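Side-chain contacts in sugar ABC transporter (Sugar-binding protein) (Bacillus halodurans, PDB 4YO7), which probably serves as the carbohydrate-binding component of an ABC transporter and holds myo-inositol in a cleft between two lobes: residues T60-A65 against I130-T135; G288-K293 against A307-E312; T88-Q93 against I105-V110; K46-S51 against V294-A299. All coordinates share one frame; numbering follows the deposited sequence.

Contact 1: residues T60-A65 against I130-T135. With INS (1,2,3,4,5,6-hexahydroxy-cyclohexane), chain F.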
loop_
_atom_site.group_PDB
_atom_site.type_symbol
_atom_site.label_atom_id
_atom_site.label_comp_id
_atom_site.label_asym_id
_atom_site.label_seq_id
_atom_site.Cartn_x
_atom_site.Cartn_y
_atom_site.Cartn_z
ATOM N N THR A 60 -6.970 6.289 2.167
ATOM C CA THR A 60 -7.963 7.092 2.866
ATOM C C THR A 60 -8.073 6.646 4.316
ATOM O O THR A 60 -8.184 7.476 5.220
ATOM C CB THR A 60 -9.335 7.031 2.172
ATOM O OG1 THR A 60 -9.213 7.645 0.889
ATOM C CG2 THR A 60 -10.403 7.789 2.978
ATOM N N TYR A 61 -8.015 5.338 4.551
ATOM C CA TYR A 61 -8.050 4.838 5.922
ATOM C C TYR A 61 -6.800 5.293 6.678
ATOM O O TYR A 61 -6.862 5.624 7.863
ATOM C CB TYR A 61 -8.158 3.319 5.948
ATOM C CG TYR A 61 -9.466 2.792 5.410
ATOM C CD1 TYR A 61 -10.615 2.809 6.185
ATOM C CD2 TYR A 61 -9.555 2.291 4.125
ATOM C CE1 TYR A 61 -11.815 2.339 5.688
ATOM C CE2 TYR A 61 -10.745 1.818 3.622
ATOM C CZ TYR A 61 -11.874 1.842 4.411
ATOM O OH TYR A 61 -13.079 1.369 3.922
HETATM N N MSE A 62 -5.667 5.326 5.986
HETATM C CA MSE A 62 -4.428 5.726 6.648
HETATM C C MSE A 62 -4.495 7.193 7.030
HETATM O O MSE A 62 -4.151 7.560 8.147
HETATM C CB MSE A 62 -3.203 5.475 5.766
HETATM C CG MSE A 62 -1.912 5.631 6.588
HETATM SE SE MSE A 62 -0.331 5.454 5.440
HETATM C CE MSE A 62 -0.268 7.265 4.713
ATOM N N GLN A 63 -4.968 8.027 6.111
ATOM C CA GLN A 63 -5.104 9.468 6.369
ATOM C C GLN A 63 -6.079 9.752 7.513
ATOM O O GLN A 63 -5.806 10.600 8.354
ATOM C CB GLN A 63 -5.566 10.186 5.110
ATOM C CG GLN A 63 -5.941 11.691 5.273
ATOM C CD GLN A 63 -4.897 12.610 4.692
ATOM O OE1 GLN A 63 -3.712 12.309 4.704
ATOM N NE2 GLN A 63 -5.349 13.717 4.125
ATOM N N ASP A 64 -7.202 9.036 7.553
ATOM C CA ASP A 64 -8.170 9.217 8.647
ATOM C C ASP A 64 -7.522 8.855 9.984
ATOM O O ASP A 64 -7.769 9.514 11.011
ATOM C CB ASP A 64 -9.427 8.362 8.433
ATOM C CG ASP A 64 -10.319 8.881 7.306
ATOM O OD1 ASP A 64 -10.122 10.028 6.847
ATOM O OD2 ASP A 64 -11.238 8.140 6.892
ATOM N N ALA A 65 -6.688 7.819 9.974
ATOM C CA ALA A 65 -5.984 7.409 11.191
ATOM C C ALA A 65 -4.941 8.457 11.613
ATOM O O ALA A 65 -4.763 8.692 12.817
ATOM C CB ALA A 65 -5.323 6.056 11.004
ATOM N N ILE A 130 9.753 11.738 7.913
ATOM C CA ILE A 130 9.218 10.416 8.160
ATOM C C ILE A 130 8.586 9.960 6.854
ATOM O O ILE A 130 7.750 10.664 6.303
ATOM C CB ILE A 130 8.136 10.421 9.276
ATOM C CG1 ILE A 130 8.644 11.019 10.616
ATOM C CG2 ILE A 130 7.535 9.016 9.475
ATOM C CD1 ILE A 130 10.090 10.846 10.970
ATOM N N ILE A 131 8.970 8.787 6.365
ATOM C CA ILE A 131 8.363 8.208 5.153
ATOM C C ILE A 131 7.302 7.189 5.577
ATOM O O ILE A 131 7.555 6.296 6.377
ATOM C CB ILE A 131 9.420 7.551 4.255
ATOM C CG1 ILE A 131 10.478 8.582 3.819
ATOM C CG2 ILE A 131 8.768 6.832 3.048
ATOM C CD1 ILE A 131 9.983 9.694 2.957
ATOM N N ALA A 132 6.087 7.368 5.063
ATOM C CA ALA A 132 4.995 6.484 5.397
ATOM C C ALA A 132 4.525 5.670 4.194
ATOM O O ALA A 132 4.301 6.226 3.114
ATOM C CB ALA A 132 3.830 7.278 5.962
ATOM N N ASN A 133 4.405 4.355 4.436
ATOM C CA ASN A 133 3.727 3.372 3.605
ATOM C C ASN A 133 4.370 3.007 2.263
ATOM O O ASN A 133 4.334 1.850 1.889
ATOM C CB ASN A 133 2.281 3.828 3.389
ATOM C CG ASN A 133 1.571 3.040 2.313
ATOM O OD1 ASN A 133 1.553 3.458 1.160
ATOM N ND2 ASN A 133 0.960 1.923 2.681
ATOM N N ARG A 134 4.946 3.965 1.547
ATOM C CA ARG A 134 5.682 3.666 0.312
ATOM C C ARG A 134 7.171 3.908 0.494
ATOM O O ARG A 134 7.595 5.012 0.803
ATOM C CB ARG A 134 5.165 4.506 -0.849
ATOM C CG ARG A 134 3.729 4.293 -1.173
ATOM C CD ARG A 134 3.306 5.263 -2.233
ATOM N NE ARG A 134 1.940 5.075 -2.704
ATOM C CZ ARG A 134 1.411 5.766 -3.714
ATOM N NH1 ARG A 134 2.123 6.705 -4.343
ATOM N NH2 ARG A 134 0.180 5.512 -4.108
ATOM N N THR A 135 7.960 2.881 0.234
ATOM C CA THR A 135 9.399 2.980 0.333
ATOM C C THR A 135 9.990 3.173 -1.070
ATOM O O THR A 135 9.279 3.214 -2.078
ATOM C CB THR A 135 9.991 1.733 1.052
ATOM O OG1 THR A 135 11.355 1.988 1.411
ATOM C CG2 THR A 135 9.905 0.449 0.217
HETATM C C1 INS F . -1.244 2.309 -2.561
HETATM C C2 INS F . -2.630 1.674 -2.535
HETATM C C3 INS F . -2.477 0.161 -2.377
HETATM C C4 INS F . -1.727 -0.191 -1.087
HETATM C C5 INS F . -0.345 0.496 -1.102
HETATM C C6 INS F . -0.510 2.000 -1.268
HETATM O O1 INS F . -1.347 3.754 -2.687
HETATM O O2 INS F . -3.331 2.206 -1.412
HETATM O O3 INS F . -3.825 -0.393 -2.363
HETATM O O4 INS F . -1.504 -1.608 -1.026
HETATM O O5 INS F . 0.292 0.251 0.164
HETATM O O6 INS F . 0.843 2.597 -1.349
#
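Asn-133 backs onto Met-62 and turns its flat amide to the bound inositol, while neighbouring Arg-134 meets the same ligand with a guanidinium edge. INS O1 lies in the guanidinium plane at that edge. NH2 of Arg-134 donates to INS O1 at 2.7 Å, an almost straight bond (171°). NE of Arg-134 donates to INS O6 at 3.0 Å. O6 in turn donates its proton to OD1 of Asn-133 at 2.7 Å. ND2 of Asn-133 reaches INS O5 at 3.1 Å, so the amide uses both polar atoms on adjacent hydroxyls. Outside the segments, Gln-287 also takes a bond from ND2 of Asn-133, and the carbonyl of Pro-109 takes one from NH1 of Arg-134.

Segment 60-65 of helix 57-70 packs against CB of Asn-133. SE of selenomethionine Met-62 lies 3.7 Å from that CB of Asn-133. The chain of Met-62 is extended up to its bend at chi3 (82°), which places CE 4.3 Å from CB of Ala-132. Asn-133 has a positive phi (70°), and N of Arg-134 bonds to O of Ala-132, 2.8 Å away, as in a gamma turn. This is the ligand cleft of a periplasmic binding protein. Arg-186, Asn-236 and Asp-262 also bind the inositol. A methionine at Arg-134 would probably leave O1 and O6 without these two donors and Pro-109 O without its partner. The chemistry implies a layered site: apolar packing behind, directional hydrogen bonds on the ligand side.

Contact 2: residues G288-K293 against A307-E312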
loop_
_atom_site.group_PDB
_atom_site.type_symbol
_atom_site.label_atom_id
_atom_site.label_comp_id
_atom_site.label_asym_id
_atom_site.label_seq_id
_atom_site.Cartn_x
_atom_site.Cartn_y
_atom_site.Cartn_z
ATOM N N GLY A 288 -0.816 4.902 9.876
ATOM C CA GLY A 288 -1.146 6.305 10.022
ATOM C C GLY A 288 -0.888 6.838 11.424
ATOM O O GLY A 288 -0.225 7.865 11.577
ATOM N N ALA A 289 -1.364 6.136 12.456
ATOM C CA ALA A 289 -1.157 6.576 13.841
ATOM C C ALA A 289 0.309 6.579 14.193
ATOM O O ALA A 289 0.805 7.524 14.808
ATOM C CB ALA A 289 -1.912 5.695 14.813
ATOM N N THR A 290 1.023 5.542 13.773
ATOM C CA THR A 290 2.436 5.453 14.118
ATOM C C THR A 290 3.263 6.525 13.414
ATOM O O THR A 290 4.197 7.090 14.016
ATOM C CB THR A 290 3.002 4.047 13.809
ATOM O OG1 THR A 290 2.251 3.062 14.532
ATOM C CG2 THR A 290 4.441 3.939 14.252
ATOM N N SER A 291 2.928 6.844 12.165
ATOM C CA SER A 291 3.650 7.904 11.453
ATOM C C SER A 291 3.534 9.231 12.207
ATOM O O SER A 291 4.504 9.960 12.362
ATOM C CB SER A 291 3.110 8.073 10.027
ATOM O OG SER A 291 3.411 6.945 9.243
ATOM N N VAL A 292 2.327 9.533 12.666
ATOM C CA VAL A 292 2.116 10.741 13.450
ATOM C C VAL A 292 2.896 10.716 14.774
ATOM O O VAL A 292 3.529 11.714 15.145
ATOM C CB VAL A 292 0.617 10.975 13.721
ATOM C CG1 VAL A 292 0.408 12.107 14.711
ATOM C CG2 VAL A 292 -0.050 11.326 12.420
ATOM N N LYS A 293 2.870 9.589 15.473
ATOM C CA LYS A 293 3.578 9.481 16.735
ATOM C C LYS A 293 5.083 9.687 16.561
ATOM O O LYS A 293 5.732 10.362 17.366
ATOM C CB LYS A 293 3.299 8.119 17.394
ATOM C CG LYS A 293 1.891 7.946 17.876
ATOM C CD LYS A 293 1.695 6.518 18.408
ATOM C CE LYS A 293 0.249 6.161 18.661
ATOM N NZ LYS A 293 -0.247 6.711 19.945
ATOM N N ALA A 307 9.325 1.809 12.057
ATOM C CA ALA A 307 8.283 0.917 12.531
ATOM C C ALA A 307 7.800 0.066 11.371
ATOM O O ALA A 307 7.120 0.558 10.487
ATOM C CB ALA A 307 7.158 1.708 13.124
HETATM N N MSE A 308 8.190 -1.203 11.377
HETATM C CA MSE A 308 7.785 -2.159 10.351
HETATM C C MSE A 308 6.641 -2.977 10.887
HETATM O O MSE A 308 6.826 -3.787 11.791
HETATM C CB MSE A 308 8.919 -3.100 9.973
HETATM C CG MSE A 308 10.150 -2.456 9.472
HETATM SE SE MSE A 308 9.766 -1.384 7.892
HETATM C CE MSE A 308 8.767 -2.584 6.848
ATOM N N ILE A 309 5.460 -2.768 10.332
ATOM C CA ILE A 309 4.277 -3.444 10.814
ATOM C C ILE A 309 4.022 -4.666 9.933
ATOM O O ILE A 309 4.054 -4.555 8.707
ATOM C CB ILE A 309 3.068 -2.492 10.797
ATOM C CG1 ILE A 309 3.420 -1.217 11.581
ATOM C CG2 ILE A 309 1.840 -3.202 11.363
ATOM C CD1 ILE A 309 2.389 -0.099 11.495
ATOM N N PRO A 310 3.778 -5.840 10.548
ATOM C CA PRO A 310 3.644 -7.038 9.720
ATOM C C PRO A 310 2.402 -7.045 8.851
ATOM O O PRO A 310 1.365 -6.523 9.230
ATOM C CB PRO A 310 3.553 -8.181 10.738
ATOM C CG PRO A 310 4.049 -7.632 12.003
ATOM C CD PRO A 310 3.773 -6.160 11.989
ATOM N N TYR A 311 2.545 -7.621 7.669
ATOM C CA TYR A 311 1.421 -8.078 6.882
ATOM C C TYR A 311 0.862 -9.382 7.489
ATOM O O TYR A 311 1.628 -10.158 8.071
ATOM C CB TYR A 311 1.851 -8.345 5.449
ATOM C CG TYR A 311 1.982 -7.162 4.522
ATOM C CD1 TYR A 311 0.856 -6.552 3.991
ATOM C CD2 TYR A 311 3.221 -6.715 4.113
ATOM C CE1 TYR A 311 0.960 -5.517 3.086
ATOM C CE2 TYR A 311 3.341 -5.665 3.212
ATOM C CZ TYR A 311 2.193 -5.083 2.700
ATOM O OH TYR A 311 2.284 -4.067 1.788
ATOM N N GLU A 312 -0.443 -9.631 7.346
ATOM C CA GLU A 312 -1.066 -10.862 7.868
ATOM C C GLU A 312 -1.990 -11.500 6.840
ATOM O O GLU A 312 -2.877 -10.844 6.298
ATOM C CB GLU A 312 -1.854 -10.565 9.152
ATOM C CG GLU A 312 -1.040 -9.837 10.227
ATOM C CD GLU A 312 -1.843 -9.499 11.475
ATOM O OE1 GLU A 312 -2.859 -10.168 11.752
ATOM O OE2 GLU A 312 -1.444 -8.558 12.193
#
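Thr-290 points its CB toward the strand, and Ala-307 points its CB back at the helix. The two side chains therefore meet methyl to methyl: CG2 of Thr-290 lies 3.7 Å from CB of Ala-307. The rotamer of Thr-290 decides which branch does this. CG2 stands opposite the backbone N, and OG1 lies beside that N (chi1 -58°). OG1 then bonds to the carbonyl of Gly-286, one turn back in the same helix, which satisfies the hydroxyl within the helix. Ile-309 approaches from the same segment as Ala-307. Its CB also points toward the helix, and its CG1 branch is stretched out (chi2 172°). CD1 of Ile-309 ends 4.4 Å from OG1 of Thr-290, a loose contact. Nothing polar links the two segments; this is light packing near the surface.

The contact joins the long helix 284-299 to the outermost strand of the parallel sheet, 307-308. Ala-307 and Ile-309 share backbone hydrogen bonds with the adjacent strand 144-147. Thr-290 also touches Val-146 of that strand. On another side of the helix, Ala-289 and Val-292 pack on helix 57-70, where Lys-293 forms a salt bridge with Glu-69.

Contact 3: residues T88-Q93 against I105-V110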
loop_
_atom_site.group_PDB
_atom_site.type_symbol
_atom_site.label_atom_id
_atom_site.label_comp_id
_atom_site.label_asym_id
_atom_site.label_seq_id
_atom_site.Cartn_x
_atom_site.Cartn_y
_atom_site.Cartn_z
ATOM N N THR A 88 5.206 16.827 -8.947
ATOM C CA THR A 88 5.527 18.248 -8.886
ATOM C C THR A 88 4.747 18.925 -7.768
ATOM O O THR A 88 5.276 19.755 -7.024
ATOM C CB THR A 88 5.240 18.934 -10.226
ATOM O OG1 THR A 88 6.003 18.279 -11.249
ATOM C CG2 THR A 88 5.629 20.395 -10.186
ATOM N N GLN A 89 3.490 18.549 -7.617
ATOM C CA GLN A 89 2.699 19.057 -6.506
ATOM C C GLN A 89 3.266 18.617 -5.163
ATOM O O GLN A 89 3.339 19.423 -4.236
ATOM C CB GLN A 89 1.250 18.605 -6.662
ATOM C CG GLN A 89 0.298 19.148 -5.648
ATOM C CD GLN A 89 -1.145 19.051 -6.149
ATOM O OE1 GLN A 89 -1.431 19.376 -7.300
ATOM N NE2 GLN A 89 -2.041 18.579 -5.306
ATOM N N GLN A 90 3.690 17.358 -5.047
ATOM C CA GLN A 90 4.272 16.889 -3.793
ATOM C C GLN A 90 5.550 17.643 -3.474
ATOM O O GLN A 90 5.758 18.032 -2.322
ATOM C CB GLN A 90 4.550 15.394 -3.821
ATOM C CG GLN A 90 4.986 14.862 -2.479
ATOM C CD GLN A 90 4.833 13.350 -2.394
ATOM O OE1 GLN A 90 5.528 12.606 -3.085
ATOM N NE2 GLN A 90 3.914 12.898 -1.561
HETATM N N MSE A 91 6.412 17.843 -4.478
HETATM C CA MSE A 91 7.624 18.637 -4.273
HETATM C C MSE A 91 7.293 20.063 -3.830
HETATM O O MSE A 91 7.960 20.576 -2.945
HETATM C CB MSE A 91 8.493 18.659 -5.543
HETATM C CG MSE A 91 8.985 17.289 -5.951
HETATM SE SE MSE A 91 10.860 17.356 -6.360
HETATM C CE MSE A 91 11.448 18.073 -4.616
ATOM N N ALA A 92 6.254 20.672 -4.394
ATOM C CA ALA A 92 5.871 22.038 -4.015
ATOM C C ALA A 92 5.338 22.092 -2.581
ATOM O O ALA A 92 5.592 23.051 -1.856
ATOM C CB ALA A 92 4.830 22.614 -4.994
ATOM N N GLN A 93 4.618 21.060 -2.163
ATOM C CA GLN A 93 4.155 20.961 -0.790
ATOM C C GLN A 93 5.309 20.855 0.180
ATOM O O GLN A 93 5.356 21.535 1.192
ATOM C CB GLN A 93 3.189 19.768 -0.657
ATOM C CG GLN A 93 1.928 20.018 -1.448
ATOM C CD GLN A 93 0.999 18.824 -1.600
ATOM O OE1 GLN A 93 1.366 17.684 -1.321
ATOM N NE2 GLN A 93 -0.231 19.096 -2.055
ATOM N N ILE A 105 8.250 16.551 8.887
ATOM C CA ILE A 105 7.512 16.302 7.653
ATOM C C ILE A 105 7.221 14.811 7.546
ATOM O O ILE A 105 8.079 13.997 7.821
ATOM C CB ILE A 105 8.295 16.781 6.432
ATOM C CG1 ILE A 105 8.396 18.309 6.493
ATOM C CG2 ILE A 105 7.634 16.334 5.134
ATOM C CD1 ILE A 105 9.349 18.914 5.484
ATOM N N ILE A 106 5.991 14.494 7.156
ATOM C CA ILE A 106 5.591 13.128 6.798
ATOM C C ILE A 106 5.282 13.131 5.308
ATOM O O ILE A 106 4.434 13.909 4.853
ATOM C CB ILE A 106 4.349 12.623 7.577
ATOM C CG1 ILE A 106 4.588 12.677 9.085
ATOM C CG2 ILE A 106 3.984 11.197 7.121
ATOM C CD1 ILE A 106 3.332 12.408 9.906
ATOM N N VAL A 107 5.969 12.261 4.558
ATOM C CA VAL A 107 5.692 12.053 3.129
ATOM C C VAL A 107 5.359 10.599 2.813
ATOM O O VAL A 107 6.031 9.684 3.262
ATOM C CB VAL A 107 6.889 12.454 2.241
ATOM C CG1 VAL A 107 6.652 12.098 0.766
ATOM C CG2 VAL A 107 7.150 13.932 2.364
ATOM N N ASN A 108 4.301 10.432 2.033
ATOM C CA ASN A 108 3.952 9.190 1.337
ATOM C C ASN A 108 4.277 9.389 -0.187
ATOM O O ASN A 108 3.529 10.070 -0.872
ATOM C CB ASN A 108 2.467 8.931 1.631
ATOM C CG ASN A 108 1.868 7.841 0.813
ATOM O OD1 ASN A 108 1.002 8.096 -0.005
ATOM N ND2 ASN A 108 2.266 6.590 1.078
ATOM N N PRO A 109 5.435 8.888 -0.688
ATOM C CA PRO A 109 5.929 9.417 -1.978
ATOM C C PRO A 109 5.127 9.016 -3.199
ATOM O O PRO A 109 4.793 7.859 -3.353
ATOM C CB PRO A 109 7.329 8.821 -2.128
ATOM C CG PRO A 109 7.601 8.045 -0.898
ATOM C CD PRO A 109 6.463 8.107 0.037
ATOM N N VAL A 110 4.891 9.981 -4.072
ATOM C CA VAL A 110 4.233 9.736 -5.336
ATOM C C VAL A 110 5.029 8.778 -6.206
ATOM O O VAL A 110 4.452 7.895 -6.829
ATOM C CB VAL A 110 3.979 11.076 -6.053
ATOM C CG1 VAL A 110 3.530 10.870 -7.512
ATOM C CG2 VAL A 110 2.946 11.862 -5.249
#
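Gln-90 holds the turn after the strand with two hydrogen bonds, one from each end of its amide. OE1 accepts from the backbone N of Val-110 at 2.9 Å, nearly straight at 168°. NE2 donates to the backbone O of Asn-108, also 2.9 Å away and almost as straight. That carbonyl oxygen lies close to the plane of the Gln-90 amide, but NE2 sits well above the carbonyl's own plane. NE2 also bonds to OG of Ser-51. Together these bonds fix the rotation of the amide. The chain of Gln-90 reaches the turn because CG lies opposite the backbone N (chi1 -173°) and the rest runs out extended.

The segments belong to a beta-alpha-beta crossover of the periplasmic binding protein fold. Helix 87-100 leads from strand 76-82 over the sheet to strand 104-107, with strand 46-52 lying between the two.

Van der Waals contacts with the two valines complete the join. CG1 of Val-107 packs 3.7 Å from NE2 of Gln-90. Val-110 runs past Gln-90 in the opposite direction, with CG2 3.7 Å from CD of Gln-90. With an alanine in place of Gln-90, Val-110 N and Asn-108 O would probably lose their mates, and a gap is likely to open beside the two valines. Ile-118 of helix 112-125 also touches Gln-90.

Contact 4: residues K46-S51 against V294-A299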
loop_
_atom_site.group_PDB
_atom_site.type_symbol
_atom_site.label_atom_id
_atom_site.label_comp_id
_atom_site.label_asym_id
_atom_site.label_seq_id
_atom_site.Cartn_x
_atom_site.Cartn_y
_atom_site.Cartn_z
ATOM N N LYS A 46 4.109 23.800 17.687
ATOM C CA LYS A 46 4.886 23.051 16.707
ATOM C C LYS A 46 3.995 22.705 15.513
ATOM O O LYS A 46 2.791 22.757 15.606
ATOM C CB LYS A 46 5.483 21.802 17.338
ATOM C CG LYS A 46 6.690 22.137 18.212
ATOM C CD LYS A 46 7.361 20.929 18.756
ATOM C CE LYS A 46 8.191 21.273 19.992
ATOM N NZ LYS A 46 9.197 22.300 19.696
ATOM N N VAL A 47 4.619 22.427 14.376
ATOM C CA VAL A 47 3.882 22.203 13.140
ATOM C C VAL A 47 4.453 20.988 12.459
ATOM O O VAL A 47 5.658 20.875 12.316
ATOM C CB VAL A 47 3.975 23.417 12.177
ATOM C CG1 VAL A 47 3.138 23.189 10.912
ATOM C CG2 VAL A 47 3.512 24.696 12.885
ATOM N N ILE A 48 3.576 20.106 12.002
ATOM C CA ILE A 48 3.974 18.987 11.174
ATOM C C ILE A 48 3.290 19.101 9.824
ATOM O O ILE A 48 2.080 19.265 9.761
ATOM C CB ILE A 48 3.652 17.649 11.845
ATOM C CG1 ILE A 48 4.590 17.457 13.038
ATOM C CG2 ILE A 48 3.816 16.474 10.872
ATOM C CD1 ILE A 48 4.272 16.270 13.930
ATOM N N GLY A 49 4.085 18.992 8.757
ATOM C CA GLY A 49 3.554 19.017 7.406
ATOM C C GLY A 49 3.451 17.597 6.878
ATOM O O GLY A 49 4.392 16.851 6.982
ATOM N N VAL A 50 2.300 17.247 6.316
ATOM C CA VAL A 50 2.064 15.915 5.772
ATOM C C VAL A 50 1.685 16.022 4.309
ATOM O O VAL A 50 0.829 16.830 3.957
ATOM C CB VAL A 50 0.936 15.224 6.529
ATOM C CG1 VAL A 50 0.692 13.792 6.037
ATOM C CG2 VAL A 50 1.271 15.224 7.996
ATOM N N SER A 51 2.323 15.222 3.466
ATOM C CA SER A 51 1.927 15.120 2.062
ATOM C C SER A 51 1.667 13.670 1.720
ATOM O O SER A 51 2.603 12.885 1.608
ATOM C CB SER A 51 2.994 15.699 1.136
ATOM O OG SER A 51 2.640 15.515 -0.243
ATOM N N VAL A 294 5.630 9.095 15.505
ATOM C CA VAL A 294 7.046 9.190 15.236
ATOM C C VAL A 294 7.422 10.628 14.862
ATOM O O VAL A 294 8.447 11.150 15.295
ATOM C CB VAL A 294 7.437 8.194 14.138
ATOM C CG1 VAL A 294 8.862 8.401 13.664
ATOM C CG2 VAL A 294 7.275 6.774 14.692
ATOM N N ALA A 295 6.582 11.269 14.058
ATOM C CA ALA A 295 6.822 12.640 13.638
ATOM C C ALA A 295 6.804 13.584 14.827
ATOM O O ALA A 295 7.639 14.482 14.954
ATOM C CB ALA A 295 5.775 13.063 12.600
ATOM N N VAL A 296 5.857 13.373 15.719
ATOM C CA VAL A 296 5.797 14.171 16.942
ATOM C C VAL A 296 7.065 13.974 17.785
ATOM O O VAL A 296 7.646 14.939 18.299
ATOM C CB VAL A 296 4.554 13.824 17.772
ATOM C CG1 VAL A 296 4.660 14.356 19.186
ATOM C CG2 VAL A 296 3.315 14.388 17.100
ATOM N N GLN A 297 7.507 12.725 17.938
ATOM C CA GLN A 297 8.718 12.478 18.691
ATOM C C GLN A 297 9.897 13.206 18.074
ATOM O O GLN A 297 10.718 13.767 18.794
ATOM C CB GLN A 297 9.038 10.979 18.768
ATOM C CG GLN A 297 8.107 10.176 19.628
ATOM C CD GLN A 297 8.421 8.685 19.559
ATOM O OE1 GLN A 297 8.771 8.163 18.503
ATOM N NE2 GLN A 297 8.316 8.003 20.690
ATOM N N ALA A 298 10.007 13.161 16.756
ATOM C CA ALA A 298 11.146 13.769 16.056
ATOM C C ALA A 298 11.071 15.296 16.157
ATOM O O ALA A 298 12.073 15.983 16.406
ATOM C CB ALA A 298 11.160 13.344 14.604
ATOM N N ALA A 299 9.859 15.811 16.026
ATOM C CA ALA A 299 9.589 17.242 16.195
ATOM C C ALA A 299 9.981 17.739 17.595
ATOM O O ALA A 299 10.405 18.901 17.781
ATOM C CB ALA A 299 8.131 17.532 15.942
#
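Ile-48 packs on Ala-295 and Val-296 in an apolar contact of a helix on one face of the parallel sheet of the periplasmic binding protein fold. Strand 46-51 is the first strand of the chain, and helix 294-299 ends the long helix 284-299. The segments are 243 positions apart in the chain, so the contact brings distant parts of the sequence together in one lobe. The short axes pass 9.4 Å apart, and their directions differ by 136°.

Ile-48 carries most of the packing. Its CG1 lies beside the backbone N (chi1 -70°), and the branch then extends (chi2 172°), which sends CD1 to the helix. CD1 sits 3.8 Å from CB of Ala-295 and equally 3.8 Å from CG2 of Val-296. The small alanine is consistent with the close approach here. Phe-76 and Phe-78 of strand 76-82 also touch Ile-48, and Ile-106 of strand 104-107 touches Ala-295.

At the start of the strand, Lys-46 reaches along the end of the helix. Its chain bends only at chi4. CD of Lys-46 packs 3.8 Å from O of Ala-299. Any attraction of the ammonium to this helix end would probably be weak, since NZ of Lys-46 stays 4.1 Å from O of Ala-299, too far for a hydrogen bond.

Overall arrangement
All four contacts lie in the lobe built on the six-stranded parallel sheet. Contacts 1 and 3 are buried, as is most of contact 4; contact 2 lies near the surface. Contacts 2 and 4 use successive parts of helix 284-299, one against the edge strand and the other against strand 46-52. Helix 57-70 of contact 1 packs beside that helix. Contact 3 lies on the opposite face of the sheet. Chemistry follows place: contacts 2 and 4 are mainly apolar packing, contact 3 is bonded to backbone, and contact 1 reaches the ligand. Asn-108 ND2 bonds to Ala-132 O, linking contacts 3 and 1, and Ser-51 bonds to Gln-93, linking contacts 4 and 3.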